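Local coordinates for surface-associated protein CshB (Streptococcus gordonii, PDB 6YZG) that probably mediates adhesion of the streptococcal cell surface to host ligands such as fibronectin, here through its second non-repetitive domain, at residues L73-Y78 / G196-K201. Numbering follows the deposited sequence.
Sequences LTSAPY and GLLILK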
ATOM      1  N   LEU A  73      18.265   3.124 -10.605  1.00 10.23           N
ATOM      2  CA  LEU A  73      18.035   1.925 -11.437  1.00 11.17           C
ATOM      3  C   LEU A  73      18.457   2.244 -12.881  1.00 11.20           C
ATOM      4  O   LEU A  73      18.125   3.325 -13.362  1.00 11.89           O
ATOM      5  CB  LEU A  73      16.604   1.510 -11.345  1.00 10.67           C
ATOM      6  CG  LEU A  73      16.108   1.094  -9.970  1.00 10.61           C
ATOM      7  CD1 LEU A  73      14.575   0.960  -9.935  1.00 11.08           C
ATOM      8  CD2 LEU A  73      16.771  -0.191  -9.539  1.00 11.43           C
ATOM      9  N   THR A  74      19.140   1.301 -13.541  1.00 11.57           N
ATOM     10  CA  THR A  74      19.651   1.575 -14.885  1.00 12.21           C
ATOM     11  C   THR A  74      18.492   1.629 -15.865  1.00 14.02           C
ATOM     12  O   THR A  74      18.744   2.128 -16.994  1.00 15.25           O
ATOM     13  CB  THR A  74      20.731   0.575 -15.332  1.00 13.37           C
ATOM     14  OG1 THR A  74      20.107  -0.678 -15.683  1.00 13.65           O
ATOM     15  CG2 THR A  74      21.796   0.344 -14.293  1.00 13.81           C
ATOM     16  N   SER A  75      17.320   1.142 -15.540  1.00 11.61           N
ATOM     17  CA  SER A  75      16.094   1.258 -16.350  1.00 12.79           C
ATOM     18  C   SER A  75      15.416   2.612 -16.188  1.00 15.00           C
ATOM     19  O   SER A  75      14.469   2.896 -16.937  1.00 15.77           O
ATOM     20  CB  SER A  75      15.178   0.147 -16.019  1.00 13.85           C
ATOM     21  OG  SER A  75      14.945   0.129 -14.587  1.00 12.48           O
ATOM     22  N   ALA A  76      15.770   3.410 -15.195  1.00 13.69           N
ATOM     23  CA  ALA A  76      15.131   4.723 -14.969  1.00 15.27           C
ATOM     24  C   ALA A  76      15.649   5.736 -15.979  1.00 14.73           C
ATOM     25  O   ALA A  76      16.814   5.763 -16.274  1.00 14.07           O
ATOM     26  CB  ALA A  76      15.379   5.192 -13.544  1.00 16.50           C
ATOM     27  N   PRO A  77      14.796   6.708 -16.380  1.00 18.82           N
ATOM     28  CA  PRO A  77      15.264   7.790 -17.260  1.00 18.67           C
ATOM     29  C   PRO A  77      16.313   8.718 -16.645  1.00 14.45           C
ATOM     30  O   PRO A  77      17.164   9.252 -17.321  1.00 16.55           O
ATOM     31  CB  PRO A  77      14.010   8.610 -17.519  1.00 21.48           C
ATOM     32  CG  PRO A  77      13.067   8.286 -16.379  1.00 24.72           C
ATOM     33  CD  PRO A  77      13.386   6.831 -15.996  1.00 23.39           C
ATOM     34  N   TYR A  78      16.347   8.746 -15.298  1.00 16.11           N
ATOM     35  CA  TYR A  78      17.322   9.564 -14.557  1.00 14.17           C
ATOM     36  C   TYR A  78      18.726   9.070 -14.779  1.00 14.39           C
ATOM     37  O   TYR A  78      19.688   9.843 -14.704  1.00 15.32           O
ATOM     38  CB  TYR A  78      17.109   9.445 -13.044  1.00 14.31           C
ATOM     39  CG  TYR A  78      15.861  10.024 -12.478  1.00 15.43           C
ATOM     40  CD1 TYR A  78      15.477  11.323 -12.780  1.00 18.56           C
ATOM     41  CD2 TYR A  78      15.077   9.321 -11.596  1.00 18.66           C
ATOM     42  CE1 TYR A  78      14.355  11.891 -12.211  1.00 19.12           C
ATOM     43  CE2 TYR A  78      13.978   9.882 -10.990  1.00 19.67           C
ATOM     44  CZ  TYR A  78      13.545  11.138 -11.385  1.00 20.39           C
ATOM     45  OH  TYR A  78      12.464  11.674 -10.777  1.00 23.63           O
ATOM     46  N   GLY A 196       4.971  -4.890 -16.263  1.00 21.50           N
ATOM     47  CA  GLY A 196       6.418  -4.688 -16.300  1.00 20.65           C
ATOM     48  C   GLY A 196       6.864  -3.720 -15.227  1.00 21.10           C
ATOM     49  O   GLY A 196       6.775  -2.481 -15.441  1.00 23.67           O
ATOM     50  N   LEU A 197       7.369  -4.243 -14.107  1.00 17.52           N
ATOM     51  CA  LEU A 197       7.901  -3.398 -13.019  1.00 17.61           C
ATOM     52  C   LEU A 197       9.154  -2.716 -13.531  1.00 15.18           C
ATOM     53  O   LEU A 197      10.027  -3.355 -14.149  1.00 14.63           O
ATOM     54  CB  LEU A 197       8.286  -4.281 -11.827  1.00 17.58           C
ATOM     55  CG  LEU A 197       7.137  -4.770 -10.963  1.00 19.85           C
ATOM     56  CD1 LEU A 197       7.554  -5.858 -10.005  1.00 19.22           C
ATOM     57  CD2 LEU A 197       6.525  -3.616 -10.181  1.00 21.15           C
ATOM     58  N   LEU A 198       9.347  -1.443 -13.218  1.00 14.61           N
ATOM     59  CA  LEU A 198      10.567  -0.720 -13.592  1.00 13.97           C
ATOM     60  C   LEU A 198      11.837  -1.431 -13.072  1.00 13.57           C
ATOM     61  O   LEU A 198      12.888  -1.541 -13.746  1.00 13.55           O
ATOM     62  CB  LEU A 198      10.501   0.707 -13.051  1.00 16.20           C
ATOM     63  CG  LEU A 198      11.744   1.540 -13.281  1.00 16.44           C
ATOM     64  CD1 LEU A 198      11.861   1.897 -14.752  1.00 19.74           C
ATOM     65  CD2 LEU A 198      11.698   2.783 -12.395  1.00 17.69           C
ATOM     66  N   ILE A 199      11.805  -1.919 -11.830  1.00 12.39           N
ATOM     67  CA  ILE A 199      12.978  -2.500 -11.180  1.00 12.36           C
ATOM     68  C   ILE A 199      13.466  -3.717 -12.010  1.00 12.60           C
ATOM     69  O   ILE A 199      14.665  -3.850 -12.250  1.00 12.81           O
ATOM     70  CB  ILE A 199      12.690  -2.797  -9.707  1.00 13.17           C
ATOM     71  CG1 ILE A 199      14.028  -3.193  -9.083  1.00 12.14           C
ATOM     72  CG2 ILE A 199      11.655  -3.864  -9.492  1.00 13.65           C
ATOM     73  CD1 ILE A 199      14.035  -3.043  -7.577  1.00 14.36           C
ATOM     74  N   LEU A 200      12.540  -4.587 -12.451  1.00 11.37           N
ATOM     75  CA  LEU A 200      12.924  -5.818 -13.161  1.00 12.53           C
ATOM     76  C   LEU A 200      13.395  -5.517 -14.572  1.00 12.99           C
ATOM     77  O   LEU A 200      14.123  -6.330 -15.172  1.00 14.44           O
ATOM     78  CB  LEU A 200      11.786  -6.826 -13.175  1.00 13.28           C
ATOM     79  CG  LEU A 200      11.314  -7.275 -11.797  1.00 14.21           C
ATOM     80  CD1 LEU A 200      10.303  -8.380 -11.958  1.00 15.66           C
ATOM     81  CD2 LEU A 200      12.467  -7.728 -10.936  1.00 16.70           C
ATOM     82  N   LYS A 201      13.119  -4.323 -15.048  1.00 12.44           N
ATOM     83  CA  LYS A 201      13.704  -3.879 -16.322  1.00 12.46           C
ATOM     84  C   LYS A 201      15.177  -3.537 -16.205  1.00 12.57           C
ATOM     85  O   LYS A 201      15.894  -3.465 -17.246  1.00 13.81           O
ATOM     86  CB  LYS A 201      12.931  -2.713 -16.943  1.00 12.89           C
ATOM     87  CG  LYS A 201      11.479  -3.011 -17.252  1.00 16.85           C
ATOM     88  CD  LYS A 201      10.754  -1.834 -17.784  1.00 18.90           C
ATOM     89  CE  LYS A 201       9.278  -2.121 -17.848  1.00 22.11           C
ATOM     90  NZ  LYS A 201       8.561  -0.952 -18.398  1.00 25.26           N
TER
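Residues 73-78 leave strand 71-72 through a type I beta turn, Leu73 to Ala76, closed by the hydrogen bond from Ala76 N to Leu73 O, and this turn lies against the short, weakly bonded helix 198-201, the backbones closest at Ser75 CA and Lys201 CA, 5.7 Å apart. Within the CshA-type non-repetitive domain 2, the pairing illustrates how a loop without regular structure can be docked on a single helical turn by one polar bond with apolar contacts around it. Ser75 supplies the bond: its OG stands between the backbone N and the carbonyl carbon (chi1 54°) and donates to Leu198 O over 2.8 Å, approaching from above the carbonyl plane. That same oxygen also accepts a weak hydrogen bond from Lys201 N, so the turn grips an acceptor already used inside the helix. Leu198, with CG anti to its backbone N (chi1 176°), reaches across to the turn, and its CD1 comes to 3.5 Å from Ser75 O, placing a methyl group beside both oxygens of the serine. Leu73 points at the helix and divides its branches: CD1 touches the backbone at Ile199 CA (4.0 Å), while CD2 meets the flank of the isoleucine at CG1, the two side chains crossing obliquely. Trp207 adds to the packing around Leu73, and Arg195 of the second subunit packs on Leu198 and Pro77, at the subunit interface. Within the turn, Thr74 OG1 is hydrogen-bonded to Asp202 OD1, a second polar tie, to the residue that follows Lys201. Lys201 runs extended beyond CG and carries its amine away from the turn; its part in the contact is made near the backbone, where Lys201 CB rests 3.8 Å from Ser75 CB.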